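Local coordinates for protein proteolytically activated form of PPO4 Tyrosinase (Agaricus bisporus var. bisporus H97, PDB 4OUA) that hydroxylates monophenols to o-diphenols and oxidises these to o-quinones at a pair of copper ions, probably as the first step of melanin synthesis, at residues 3-8 with 94-99; 10-15 with 343-348; 130-135 with 375-380; 352-357 with 367-372; 31-36 with 157-162. One frame throughout, in Å; residues are numbered along the deposited sequence.

Overall arrangement
The N-terminal segment 3-8 meets helix 86-109 in contact 1, which closes the first long loop. Contact 2 joins the N-terminal region, at strand 13-14, to the late loop 343-348 and closes a loop over most of the chain. Contact 1 crosses contact 2 and also crosses contact 5, which sets helix 25-39 against strand 158-162 and is nested inside the loop of contact 2. Contact 3 ties the loop 130-135 to the end of helix 362-377. It crosses contacts 2 and 5, and contact 4 is nested within it on the same helix. Glu98 of contact 1 forms a salt bridge with Arg15 of contact 2. Asn14 of contact 2 meets Asp355 of contact 4.

Contact 1. Residues 3-8 with 94-99; sequences LATVGP and VSIYEQ
Gln99 of helix 86-109 carries the polar part of its contact with the N-terminal loop 3-8. Its OE1 accepts two backbone hydrogen bonds, from Val6 N at 2.9 Å and from Gly7 N at 2.9 Å. Both donors come from the same face of the amide plane. Val6 N is tilted 30° from it, and Gly7 N stands above it, 43° out. Gln99 NE2 gives a weak bond to Ala4 O at 3.4 Å. CG of Gln99 is anti to the backbone N (chi1 171°) and the chain is extended beyond it, which carries the amide across to the loop.

The apolar part centres on Ile96. Its CD1 meets Leu3 CD1 at 3.6 Å. Thr5 crosses Ile96 at about a right angle, with Thr5 CG2 3.8 Å from Ile96 CB. Pro8 CG packs by van der Waals contact against Glu98 OE1, 3.5 Å away. That carboxylate has its polar partners elsewhere, in Arg15 and the backbone N of Gln128.

The same helix holds the copper ligand His90. The loop has no regular structure, and a single side-chain amide meets three of its backbone polar groups. The polar fit therefore rests on the loop's backbone rather than its side chains.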
# COMPACT_ATOMS: atom_id res chain seq x y z
N LEU A 3 -1.67 8.55 -17.86
CA LEU A 3 -1.18 9.07 -16.59
C LEU A 3 0.01 8.24 -16.12
O LEU A 3 -0.15 7.29 -15.35
CB LEU A 3 -2.29 9.07 -15.54
CG LEU A 3 -2.14 9.98 -14.31
CD1 LEU A 3 -0.94 9.57 -13.45
CD2 LEU A 3 -2.03 11.44 -14.72
N ALA A 4 1.20 8.60 -16.59
CA ALA A 4 2.41 7.86 -16.24
C ALA A 4 2.70 7.93 -14.74
O ALA A 4 2.45 8.95 -14.10
CB ALA A 4 3.60 8.39 -17.03
N THR A 5 3.22 6.83 -14.19
CA THR A 5 3.56 6.78 -12.77
C THR A 5 4.98 7.28 -12.54
O THR A 5 5.94 6.51 -12.60
CB THR A 5 3.43 5.35 -12.21
OG1 THR A 5 2.07 4.91 -12.34
CG2 THR A 5 3.83 5.32 -10.74
N VAL A 6 5.11 8.58 -12.27
CA VAL A 6 6.41 9.21 -12.10
C VAL A 6 6.75 9.43 -10.63
O VAL A 6 7.88 9.79 -10.30
CB VAL A 6 6.48 10.56 -12.84
CG1 VAL A 6 6.44 10.34 -14.34
CG2 VAL A 6 5.34 11.46 -12.39
N GLY A 7 5.77 9.22 -9.76
CA GLY A 7 5.97 9.39 -8.33
C GLY A 7 5.74 10.82 -7.90
O GLY A 7 5.49 11.70 -8.73
N PRO A 8 5.83 11.08 -6.58
CA PRO A 8 5.59 12.41 -6.01
C PRO A 8 6.66 13.42 -6.40
O PRO A 8 7.58 13.08 -7.14
CB PRO A 8 5.61 12.14 -4.50
CG PRO A 8 6.49 10.95 -4.35
CD PRO A 8 6.22 10.09 -5.55
N VAL A 94 1.99 1.64 -5.06
CA VAL A 94 1.90 2.65 -4.02
C VAL A 94 2.41 3.99 -4.55
O VAL A 94 1.99 5.06 -4.08
CB VAL A 94 2.70 2.25 -2.76
CG1 VAL A 94 2.55 3.31 -1.68
CG2 VAL A 94 2.25 0.89 -2.26
N SER A 95 3.30 3.94 -5.53
CA SER A 95 3.90 5.14 -6.09
C SER A 95 2.89 6.00 -6.84
O SER A 95 2.89 7.22 -6.71
CB SER A 95 5.06 4.77 -7.01
OG SER A 95 6.05 4.05 -6.30
N ILE A 96 2.04 5.35 -7.63
CA ILE A 96 1.02 6.08 -8.37
C ILE A 96 -0.01 6.65 -7.41
O ILE A 96 -0.50 7.76 -7.59
CB ILE A 96 0.32 5.19 -9.42
CG1 ILE A 96 -0.63 6.03 -10.27
CG2 ILE A 96 -0.42 4.04 -8.75
CD1 ILE A 96 0.04 7.18 -10.99
N TYR A 97 -0.33 5.87 -6.38
CA TYR A 97 -1.27 6.31 -5.35
C TYR A 97 -0.72 7.51 -4.59
O TYR A 97 -1.39 8.54 -4.46
CB TYR A 97 -1.57 5.18 -4.37
CG TYR A 97 -2.61 5.53 -3.33
CD1 TYR A 97 -3.96 5.41 -3.61
CD2 TYR A 97 -2.23 5.98 -2.07
CE1 TYR A 97 -4.92 5.73 -2.66
CE2 TYR A 97 -3.18 6.30 -1.12
CZ TYR A 97 -4.52 6.17 -1.42
OH TYR A 97 -5.46 6.50 -0.47
N GLU A 98 0.51 7.37 -4.10
CA GLU A 98 1.20 8.45 -3.40
C GLU A 98 1.31 9.69 -4.28
O GLU A 98 1.18 10.82 -3.80
CB GLU A 98 2.58 7.99 -2.95
CG GLU A 98 3.37 9.03 -2.18
CD GLU A 98 4.78 8.56 -1.84
OE1 GLU A 98 5.47 8.06 -2.75
OE2 GLU A 98 5.18 8.69 -0.67
N GLN A 99 1.56 9.46 -5.57
CA GLN A 99 1.64 10.55 -6.54
C GLN A 99 0.31 11.29 -6.65
O GLN A 99 0.25 12.50 -6.42
CB GLN A 99 2.06 10.00 -7.91
CG GLN A 99 1.97 11.01 -9.04
CD GLN A 99 2.20 10.38 -10.40
OE1 GLN A 99 2.94 9.40 -10.52
NE2 GLN A 99 1.57 10.93 -11.43

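Contact 2. Residues 10-15 with 343-348; sequences GGVKNR and DTALLN
The two backbones come closest at Val12 and Asn348, with CA atoms 4.1 Å apart, and Lys13 N gives Asn348 O a weak, long hydrogen bond of 3.5 Å. Asn348 O has a further donor in Arg127 NE.

The side chain of Asn348 lies against the peptide of Gly11. Its ND2 is 3.3 Å from Gly11 N, but both are donors and no bond forms. ND2 turns instead to a weak bond with Pro8 O. Val12 crosses Asn348 obliquely, with its CG2 3.9 Å from Asn348 OD1. CG2 stands anti to the carbonyl carbon of Val12 (chi1 of CG1 173°), and it also touches Ala345 CB at 4.1 Å. Lys13 folds back over its own segment, and its NZ bonds to Gly10 O at 2.7 Å, nearly along the C=O axis. This ties off the turn made by Gly10 and Gly11, which both have positive phi.

Residues 344-346 form a short 3-10 turn just before strand 349-350. That strand pairs in parallel with strand 13-14, through backbone bonds between Arg15 and Ser350. Thr344 touches Arg91 of helix 86-109 and Ser290 of helix 277-295, so the turn sits over both helices.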
# COMPACT_ATOMS: atom_id res chain seq x y z
N GLY A 10 9.14 17.07 -5.07
CA GLY A 10 9.74 17.76 -3.94
C GLY A 10 10.94 17.05 -3.36
O GLY A 10 11.21 17.16 -2.16
N GLY A 11 11.67 16.32 -4.20
CA GLY A 11 12.85 15.61 -3.76
C GLY A 11 12.53 14.31 -3.05
O GLY A 11 11.38 13.88 -3.03
N VAL A 12 13.55 13.70 -2.46
CA VAL A 12 13.36 12.43 -1.75
C VAL A 12 12.99 12.65 -0.29
O VAL A 12 13.83 13.02 0.53
CB VAL A 12 14.62 11.55 -1.82
CG1 VAL A 12 14.46 10.32 -0.94
CG2 VAL A 12 14.91 11.15 -3.26
N LYS A 13 11.72 12.41 0.03
CA LYS A 13 11.24 12.54 1.41
C LYS A 13 10.87 11.17 1.98
O LYS A 13 10.67 10.21 1.24
CB LYS A 13 10.04 13.48 1.48
CG LYS A 13 10.38 14.93 1.17
CD LYS A 13 11.48 15.44 2.09
CE LYS A 13 11.77 16.91 1.83
NZ LYS A 13 12.11 17.17 0.41
N ASN A 14 10.79 11.10 3.31
CA ASN A 14 10.51 9.84 3.98
C ASN A 14 9.02 9.56 4.16
O ASN A 14 8.23 10.47 4.43
CB ASN A 14 11.19 9.80 5.34
CG ASN A 14 12.68 9.53 5.24
OD1 ASN A 14 13.16 9.00 4.24
ND2 ASN A 14 13.42 9.90 6.28
N ARG A 15 8.65 8.29 4.01
CA ARG A 15 7.34 7.83 4.41
C ARG A 15 7.37 7.56 5.90
O ARG A 15 8.07 6.65 6.36
CB ARG A 15 6.94 6.58 3.63
CG ARG A 15 6.87 6.79 2.12
CD ARG A 15 6.56 5.50 1.39
NE ARG A 15 6.36 5.72 -0.04
CZ ARG A 15 6.17 4.75 -0.92
NH1 ARG A 15 6.14 3.48 -0.52
NH2 ARG A 15 6.00 5.04 -2.20
N ASP A 343 15.97 1.16 -6.63
CA ASP A 343 16.25 2.47 -6.05
C ASP A 343 14.98 3.29 -5.88
O ASP A 343 14.45 3.84 -6.85
CB ASP A 343 17.25 3.22 -6.92
CG ASP A 343 17.63 4.57 -6.34
OD1 ASP A 343 17.58 4.72 -5.10
OD2 ASP A 343 17.98 5.48 -7.13
N THR A 344 14.49 3.37 -4.65
CA THR A 344 13.26 4.09 -4.35
C THR A 344 13.41 5.60 -4.57
O THR A 344 12.43 6.33 -4.62
CB THR A 344 12.78 3.84 -2.90
OG1 THR A 344 13.72 4.40 -1.98
CG2 THR A 344 12.64 2.35 -2.64
N ALA A 345 14.66 6.05 -4.70
CA ALA A 345 14.93 7.47 -4.92
C ALA A 345 14.38 7.93 -6.26
O ALA A 345 14.08 9.11 -6.44
CB ALA A 345 16.42 7.73 -4.83
N LEU A 346 14.24 7.00 -7.20
CA LEU A 346 13.68 7.30 -8.51
C LEU A 346 12.22 7.71 -8.40
O LEU A 346 11.66 8.33 -9.31
CB LEU A 346 13.81 6.10 -9.45
CG LEU A 346 14.89 6.19 -10.53
CD1 LEU A 346 16.27 6.38 -9.92
CD2 LEU A 346 14.85 4.96 -11.42
N LEU A 347 11.60 7.36 -7.28
CA LEU A 347 10.21 7.69 -7.03
C LEU A 347 10.09 8.70 -5.90
O LEU A 347 9.01 8.89 -5.33
CB LEU A 347 9.41 6.42 -6.71
CG LEU A 347 9.36 5.40 -7.85
CD1 LEU A 347 8.90 4.04 -7.35
CD2 LEU A 347 8.46 5.90 -8.97
N ASN A 348 11.20 9.35 -5.59
CA ASN A 348 11.24 10.44 -4.62
C ASN A 348 10.73 10.07 -3.23
O ASN A 348 10.04 10.86 -2.58
CB ASN A 348 10.43 11.63 -5.15
CG ASN A 348 11.31 12.68 -5.79
OD1 ASN A 348 12.50 12.48 -5.99
ND2 ASN A 348 10.71 13.83 -6.12

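Contact 3. Residues 130-135 with 375-380; sequences YWDTGF and RRYGIK
The guanidinium of Arg376 does two jobs at once: it lies flat on the ring of Phe135 and grips Asp132 with its edge. The stack has centres 3.6 Å apart and planes at 17°. CZ sits over the ring face, which makes this a cation-pi contact. Two nitrogens bind side-on to a single carboxylate oxygen. Arg376 NH2 reaches Asp132 OD2 at 2.7 Å, and Arg376 NE reaches the same OD2 at 2.9 Å. Both come from the same face of the carboxylate, NH2 from well above its plane and NE on the syn side. CG of Arg376 is anti to the backbone N (chi1 -173°), and the chain runs extended to NE.

Asp132 is the centre of an inverse gamma turn in the loop between helices 116-125 and 141-144. The turn presents its carboxylate to the end of helix 362-377, the last helix of the chain. Arg287 of helix 277-295 adds a second salt bridge to OD2. An alanine in place of Arg376 would probably leave Phe135 without its cation and Asp132 OD2 with less positive charge around it.

Asp132 OD1 takes a different partner. Tyr377 OH donates to it at 2.7 Å, on the syn side and close to the carboxylate plane. The edge of the Tyr377 ring also meets the backbone, with CE1 3.3 Å from Gly134 C.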
# COMPACT_ATOMS: atom_id res chain seq x y z
N TYR A 130 3.45 4.42 6.62
CA TYR A 130 3.40 2.97 6.66
C TYR A 130 2.92 2.46 8.01
O TYR A 130 3.14 3.09 9.04
CB TYR A 130 4.77 2.37 6.33
CG TYR A 130 5.87 2.71 7.32
CD1 TYR A 130 6.03 1.98 8.49
CD2 TYR A 130 6.74 3.76 7.08
CE1 TYR A 130 7.02 2.29 9.40
CE2 TYR A 130 7.74 4.08 7.98
CZ TYR A 130 7.88 3.34 9.14
OH TYR A 130 8.87 3.64 10.04
N TRP A 131 2.26 1.31 7.98
CA TRP A 131 1.71 0.67 9.17
C TRP A 131 2.65 -0.44 9.65
O TRP A 131 2.60 -1.56 9.14
CB TRP A 131 0.32 0.13 8.87
CG TRP A 131 -0.35 -0.59 10.00
CD1 TRP A 131 -0.05 -0.51 11.33
CD2 TRP A 131 -1.44 -1.52 9.89
NE1 TRP A 131 -0.88 -1.33 12.05
CE2 TRP A 131 -1.74 -1.96 11.19
CE3 TRP A 131 -2.18 -2.02 8.82
CZ2 TRP A 131 -2.76 -2.87 11.45
CZ3 TRP A 131 -3.19 -2.92 9.07
CH2 TRP A 131 -3.47 -3.34 10.38
N ASP A 132 3.49 -0.12 10.62
CA ASP A 132 4.48 -1.07 11.13
C ASP A 132 3.81 -2.22 11.89
O ASP A 132 3.81 -2.26 13.12
CB ASP A 132 5.48 -0.36 12.03
CG ASP A 132 6.79 -1.12 12.17
OD1 ASP A 132 6.80 -2.35 11.96
OD2 ASP A 132 7.82 -0.47 12.47
N THR A 133 3.24 -3.16 11.14
CA THR A 133 2.47 -4.26 11.72
C THR A 133 3.34 -5.21 12.54
O THR A 133 2.85 -5.87 13.45
CB THR A 133 1.75 -5.06 10.62
OG1 THR A 133 2.72 -5.69 9.77
CG2 THR A 133 0.87 -4.15 9.78
N GLY A 134 4.63 -5.27 12.21
CA GLY A 134 5.55 -6.17 12.88
C GLY A 134 5.98 -5.68 14.26
O GLY A 134 6.44 -6.47 15.08
N PHE A 135 5.83 -4.38 14.50
CA PHE A 135 6.23 -3.80 15.78
C PHE A 135 5.02 -3.29 16.56
O PHE A 135 5.02 -3.31 17.79
CB PHE A 135 7.23 -2.66 15.56
CG PHE A 135 7.66 -1.98 16.83
CD1 PHE A 135 8.71 -2.49 17.58
CD2 PHE A 135 7.00 -0.85 17.28
CE1 PHE A 135 9.10 -1.87 18.75
CE2 PHE A 135 7.39 -0.23 18.45
CZ PHE A 135 8.44 -0.74 19.19
N ARG A 375 16.79 -5.68 16.88
CA ARG A 375 16.37 -4.93 18.05
C ARG A 375 14.87 -4.63 18.04
O ARG A 375 14.27 -4.42 19.09
CB ARG A 375 17.17 -3.63 18.16
CG ARG A 375 16.63 -2.62 19.16
CD ARG A 375 17.59 -1.46 19.32
NE ARG A 375 18.07 -0.96 18.03
CZ ARG A 375 19.31 -1.11 17.58
NH1 ARG A 375 20.21 -1.73 18.32
NH2 ARG A 375 19.65 -0.63 16.39
N ARG A 376 14.27 -4.62 16.85
CA ARG A 376 12.88 -4.23 16.72
C ARG A 376 11.93 -5.42 16.57
O ARG A 376 10.83 -5.42 17.12
CB ARG A 376 12.71 -3.29 15.53
CG ARG A 376 11.32 -2.68 15.40
CD ARG A 376 11.30 -1.56 14.37
NE ARG A 376 10.00 -0.91 14.28
CZ ARG A 376 9.61 0.10 15.06
NH1 ARG A 376 10.41 0.56 16.01
NH2 ARG A 376 8.40 0.64 14.90
N TYR A 377 12.36 -6.44 15.84
CA TYR A 377 11.50 -7.59 15.57
C TYR A 377 12.07 -8.89 16.15
O TYR A 377 11.54 -9.97 15.90
CB TYR A 377 11.28 -7.76 14.07
CG TYR A 377 10.76 -6.51 13.39
CD1 TYR A 377 9.43 -6.14 13.49
CD2 TYR A 377 11.61 -5.69 12.66
CE1 TYR A 377 8.95 -5.00 12.87
CE2 TYR A 377 11.15 -4.55 12.04
CZ TYR A 377 9.82 -4.21 12.15
OH TYR A 377 9.35 -3.07 11.54
N GLY A 378 13.14 -8.77 16.92
CA GLY A 378 13.76 -9.94 17.52
C GLY A 378 13.70 -9.95 19.04
O GLY A 378 14.41 -10.72 19.68
N ILE A 379 12.85 -9.10 19.61
CA ILE A 379 12.72 -9.02 21.06
C ILE A 379 11.26 -9.20 21.49
O ILE A 379 10.38 -9.39 20.65
CB ILE A 379 13.26 -7.69 21.61
CG1 ILE A 379 12.41 -6.51 21.12
CG2 ILE A 379 14.71 -7.50 21.21
CD1 ILE A 379 12.85 -5.18 21.68
N LYS A 380 11.02 -9.14 22.80
CA LYS A 380 9.70 -9.41 23.36
C LYS A 380 8.67 -8.35 23.01
O LYS A 380 8.93 -7.45 22.21
CB LYS A 380 9.78 -9.56 24.88

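Contact 4. Residues 352-357 with 367-372; sequences PDFDKV and DYINDH
Asp353 OD2 is gripped by two groups: His372 NE2 of helix 362-377, which donates a hydrogen bond of 2.7 Å, and Arg287, which makes a salt bridge. The histidine uses the anti lone pair of the oxygen, with an N-H...O angle of 144°. This is a His-carboxylate hydrogen bond, here away from the copper sites. It pins a short 3-10 turn, residues 352-354, to the last helix of the chain, which follows it closely in sequence. The positive charge of Arg287 would probably favour an ionised Asp353.

Tyr368 is the main apolar partner. Val357 CG1 lies over one face of its ring in a CH-pi contact, 3.6 Å from the ring centroid and offset toward the rim. CG of Tyr368 is anti to the backbone N (chi1 180°), which directs the ring toward residues 352-357. Asp353 O sits at the ring edge, 3.4 Å from CE2. Ile369 CD1 packs on Phe354 CE1 at 3.5 Å, and Leu291 of helix 277-295 touches both residues.

An alanine in place of Tyr368 would probably open a gap beside Val357 and leave the bridging water without its hydroxyl partner. That water is 2.7 Å from Tyr368 OH. It accepts from Lys356 N at 3.2 Å and donates weakly to Asp353 O at 3.1 Å.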
# COMPACT_ATOMS: atom_id res chain seq x y z
N PRO A 352 12.63 6.22 7.10
CA PRO A 352 13.41 6.80 8.20
C PRO A 352 14.37 5.80 8.84
O PRO A 352 15.22 6.20 9.64
CB PRO A 352 12.33 7.24 9.20
CG PRO A 352 11.15 6.40 8.88
CD PRO A 352 11.19 6.18 7.41
N ASP A 353 14.24 4.52 8.50
CA ASP A 353 15.12 3.49 9.02
C ASP A 353 16.55 3.68 8.56
O ASP A 353 17.49 3.15 9.16
CB ASP A 353 14.62 2.10 8.60
CG ASP A 353 13.15 1.88 8.93
OD1 ASP A 353 12.30 2.26 8.10
OD2 ASP A 353 12.86 1.33 10.02
N PHE A 354 16.73 4.45 7.49
CA PHE A 354 18.04 4.62 6.87
C PHE A 354 18.67 5.99 7.14
O PHE A 354 19.74 6.28 6.62
CB PHE A 354 17.94 4.41 5.36
CG PHE A 354 17.39 3.06 4.97
CD1 PHE A 354 18.21 1.95 4.94
CD2 PHE A 354 16.06 2.92 4.62
CE1 PHE A 354 17.71 0.71 4.58
CE2 PHE A 354 15.56 1.68 4.25
CZ PHE A 354 16.38 0.58 4.24
N ASP A 355 18.00 6.81 7.94
CA ASP A 355 18.41 8.20 8.13
C ASP A 355 19.82 8.35 8.69
O ASP A 355 20.58 9.22 8.26
CB ASP A 355 17.42 8.93 9.04
CG ASP A 355 16.13 9.29 8.32
OD1 ASP A 355 16.12 9.32 7.07
OD2 ASP A 355 15.12 9.56 9.01
N LYS A 356 20.18 7.50 9.65
CA LYS A 356 21.48 7.61 10.31
C LYS A 356 22.61 6.98 9.50
O LYS A 356 23.77 7.00 9.93
CB LYS A 356 21.43 6.97 11.70
CG LYS A 356 21.13 7.95 12.82
CD LYS A 356 19.72 8.52 12.71
CE LYS A 356 19.45 9.50 13.85
NZ LYS A 356 18.03 9.96 13.86
N VAL A 357 22.29 6.42 8.33
CA VAL A 357 23.30 5.79 7.50
C VAL A 357 23.20 6.21 6.04
O VAL A 357 23.52 5.43 5.13
CB VAL A 357 23.22 4.25 7.57
CG1 VAL A 357 23.55 3.75 8.97
CG2 VAL A 357 21.84 3.77 7.14
N ASP A 367 24.98 -3.74 8.32
CA ASP A 367 25.21 -3.98 9.74
C ASP A 367 24.28 -3.13 10.60
O ASP A 367 23.80 -3.58 11.64
CB ASP A 367 26.67 -3.71 10.11
CG ASP A 367 27.62 -4.68 9.45
OD1 ASP A 367 27.21 -5.82 9.16
OD2 ASP A 367 28.79 -4.30 9.21
N TYR A 368 24.02 -1.91 10.15
CA TYR A 368 23.13 -1.00 10.86
C TYR A 368 21.69 -1.50 10.80
O TYR A 368 21.00 -1.57 11.82
CB TYR A 368 23.21 0.41 10.29
CG TYR A 368 22.31 1.41 10.97
CD1 TYR A 368 22.71 2.06 12.13
CD2 TYR A 368 21.05 1.70 10.46
CE1 TYR A 368 21.89 2.97 12.76
CE2 TYR A 368 20.22 2.61 11.09
CZ TYR A 368 20.65 3.24 12.24
OH TYR A 368 19.83 4.15 12.87
N ILE A 369 21.25 -1.86 9.60
CA ILE A 369 19.89 -2.33 9.39
C ILE A 369 19.65 -3.66 10.09
O ILE A 369 18.58 -3.90 10.65
CB ILE A 369 19.57 -2.47 7.89
CG1 ILE A 369 19.71 -1.12 7.20
CG2 ILE A 369 18.17 -3.02 7.69
CD1 ILE A 369 18.81 -0.05 7.78
N ASN A 370 20.66 -4.53 10.05
CA ASN A 370 20.56 -5.83 10.71
C ASN A 370 20.34 -5.68 12.21
O ASN A 370 19.50 -6.36 12.79
CB ASN A 370 21.82 -6.66 10.45
CG ASN A 370 21.64 -8.12 10.82
OD1 ASN A 370 21.29 -8.95 9.98
ND2 ASN A 370 21.88 -8.44 12.09
N ASP A 371 21.10 -4.79 12.84
CA ASP A 371 20.91 -4.49 14.25
C ASP A 371 19.53 -3.89 14.47
O ASP A 371 18.89 -4.13 15.50
CB ASP A 371 21.98 -3.53 14.77
CG ASP A 371 23.34 -4.18 14.89
OD1 ASP A 371 23.42 -5.42 14.78
OD2 ASP A 371 24.33 -3.45 15.10
N HIS A 372 19.08 -3.10 13.50
CA HIS A 372 17.77 -2.47 13.56
C HIS A 372 16.66 -3.51 13.60
O HIS A 372 15.76 -3.45 14.44
CB HIS A 372 17.58 -1.54 12.36
CG HIS A 372 16.26 -0.84 12.33
ND1 HIS A 372 15.74 -0.18 13.42
CD2 HIS A 372 15.35 -0.70 11.34
CE1 HIS A 372 14.57 0.33 13.10
NE2 HIS A 372 14.30 0.04 11.84
O HOH W 1 18.21 5.45 11.09

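Contact 5. Residues 31-36 with 157-162; sequences YIRALQ and TKITVR
Gln36 and Arg162 meet because both side chains turn: Gln36 bends at CD (chi2 73°), and CG of Arg162 lies between its backbone N and carbonyl carbon (chi1 63°). The Gln36 amide then comes over one face of the Arg162 guanidinium, with OE1 offset toward the rim. The two side chains cross at about a right angle. Gln36 NE2 is 3.2 Å from Arg162 NH2, but both are donors and no hydrogen bond joins them. NE2 bonds instead to Asp40 on its own side. A water completes the polar part. It donates to Gln36 OE1 at 3.0 Å and to Arg162 O at 2.6 Å, and so links the helix to the strand backbone.

Ile32 and Val161 make the apolar contact. Ile32 CG2 meets Val161 CG2 at 3.8 Å, as the two side chains slide past each other in opposite directions. Arg33 crosses Ile159 at about a right angle. Its guanidinium packs against a methyl group, with NH2 3.4 Å from Ile159 CD1, and makes no polar bond across the contact.

The segment axes approach to 10.3 Å at 31°, a spacing common where a helix packs on a sheet. Strands 148-152 and 158-162 form a beta-hairpin, and the contact lays its second strand on helix 25-39 at the protein surface.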
# COMPACT_ATOMS: atom_id res chain seq x y z
N TYR A 31 -3.50 14.88 4.63
CA TYR A 31 -3.84 13.51 4.28
C TYR A 31 -5.35 13.28 4.37
O TYR A 31 -5.95 12.65 3.50
CB TYR A 31 -3.10 12.52 5.17
CG TYR A 31 -3.17 11.09 4.70
CD1 TYR A 31 -2.35 10.63 3.68
CD2 TYR A 31 -4.06 10.19 5.27
CE1 TYR A 31 -2.41 9.32 3.24
CE2 TYR A 31 -4.13 8.88 4.84
CZ TYR A 31 -3.30 8.45 3.82
OH TYR A 31 -3.37 7.15 3.38
N ILE A 32 -5.96 13.80 5.43
CA ILE A 32 -7.40 13.67 5.64
C ILE A 32 -8.18 14.44 4.58
O ILE A 32 -9.24 14.00 4.12
CB ILE A 32 -7.82 14.16 7.03
CG1 ILE A 32 -7.09 13.38 8.12
CG2 ILE A 32 -9.33 14.05 7.20
CD1 ILE A 32 -7.39 11.90 8.12
N ARG A 33 -7.66 15.60 4.19
CA ARG A 33 -8.30 16.41 3.16
C ARG A 33 -8.15 15.78 1.78
O ARG A 33 -9.13 15.66 1.04
CB ARG A 33 -7.72 17.83 3.15
CG ARG A 33 -8.06 18.66 4.38
CD ARG A 33 -9.56 18.82 4.54
NE ARG A 33 -9.90 19.92 5.44
CZ ARG A 33 -11.14 20.24 5.80
NH1 ARG A 33 -12.17 19.53 5.36
NH2 ARG A 33 -11.35 21.26 6.62
N ALA A 34 -6.93 15.39 1.44
CA ALA A 34 -6.63 14.85 0.12
C ALA A 34 -7.29 13.50 -0.09
O ALA A 34 -7.74 13.18 -1.19
CB ALA A 34 -5.13 14.75 -0.09
N LEU A 35 -7.33 12.69 0.96
CA LEU A 35 -7.94 11.37 0.89
C LEU A 35 -9.45 11.47 0.69
O LEU A 35 -10.04 10.71 -0.08
CB LEU A 35 -7.62 10.56 2.14
CG LEU A 35 -8.14 9.12 2.18
CD1 LEU A 35 -7.65 8.35 0.96
CD2 LEU A 35 -7.71 8.44 3.46
N GLN A 36 -10.07 12.42 1.38
CA GLN A 36 -11.49 12.68 1.20
C GLN A 36 -11.74 13.24 -0.20
O GLN A 36 -12.76 12.96 -0.82
CB GLN A 36 -12.00 13.65 2.27
CG GLN A 36 -13.49 13.93 2.21
CD GLN A 36 -14.33 12.75 2.67
OE1 GLN A 36 -14.17 12.27 3.79
NE2 GLN A 36 -15.22 12.28 1.80
N THR A 157 -7.76 27.35 12.59
CA THR A 157 -8.47 26.81 13.73
C THR A 157 -8.57 25.29 13.64
O THR A 157 -8.56 24.73 12.55
CB THR A 157 -9.89 27.40 13.85
OG1 THR A 157 -10.65 27.07 12.68
CG2 THR A 157 -9.82 28.92 13.99
N LYS A 158 -8.65 24.64 14.80
CA LYS A 158 -8.73 23.18 14.84
C LYS A 158 -10.18 22.71 14.75
O LYS A 158 -11.02 23.12 15.56
CB LYS A 158 -8.08 22.65 16.12
CG LYS A 158 -6.63 23.08 16.30
CD LYS A 158 -5.79 22.71 15.09
CE LYS A 158 -4.35 23.17 15.26
NZ LYS A 158 -4.25 24.65 15.40
N ILE A 159 -10.46 21.86 13.78
CA ILE A 159 -11.80 21.32 13.60
C ILE A 159 -11.79 19.79 13.61
O ILE A 159 -10.72 19.18 13.59
CB ILE A 159 -12.44 21.80 12.29
CG1 ILE A 159 -11.87 21.02 11.11
CG2 ILE A 159 -12.23 23.30 12.12
CD1 ILE A 159 -12.58 21.30 9.80
N THR A 160 -12.97 19.19 13.63
CA THR A 160 -13.09 17.74 13.56
C THR A 160 -14.00 17.33 12.42
O THR A 160 -15.19 17.65 12.41
CB THR A 160 -13.62 17.15 14.89
OG1 THR A 160 -14.96 17.60 15.11
CG2 THR A 160 -12.74 17.57 16.05
N VAL A 161 -13.44 16.62 11.45
CA VAL A 161 -14.20 16.15 10.30
C VAL A 161 -14.24 14.63 10.30
O VAL A 161 -13.46 13.98 11.01
CB VAL A 161 -13.59 16.64 8.97
CG1 VAL A 161 -13.49 18.16 8.98
CG2 VAL A 161 -12.23 16.01 8.75
N ARG A 162 -15.15 14.05 9.52
CA ARG A 162 -15.29 12.60 9.48
C ARG A 162 -14.04 11.94 8.92
O ARG A 162 -13.38 12.49 8.03
CB ARG A 162 -16.53 12.20 8.67
CG ARG A 162 -16.49 12.59 7.20
CD ARG A 162 -17.83 12.27 6.54
NE ARG A 162 -17.80 12.43 5.08
CZ ARG A 162 -17.80 13.61 4.46
NH1 ARG A 162 -17.82 14.73 5.17
NH2 ARG A 162 -17.78 13.66 3.14
O HOH W 2 -13.00 14.00 5.92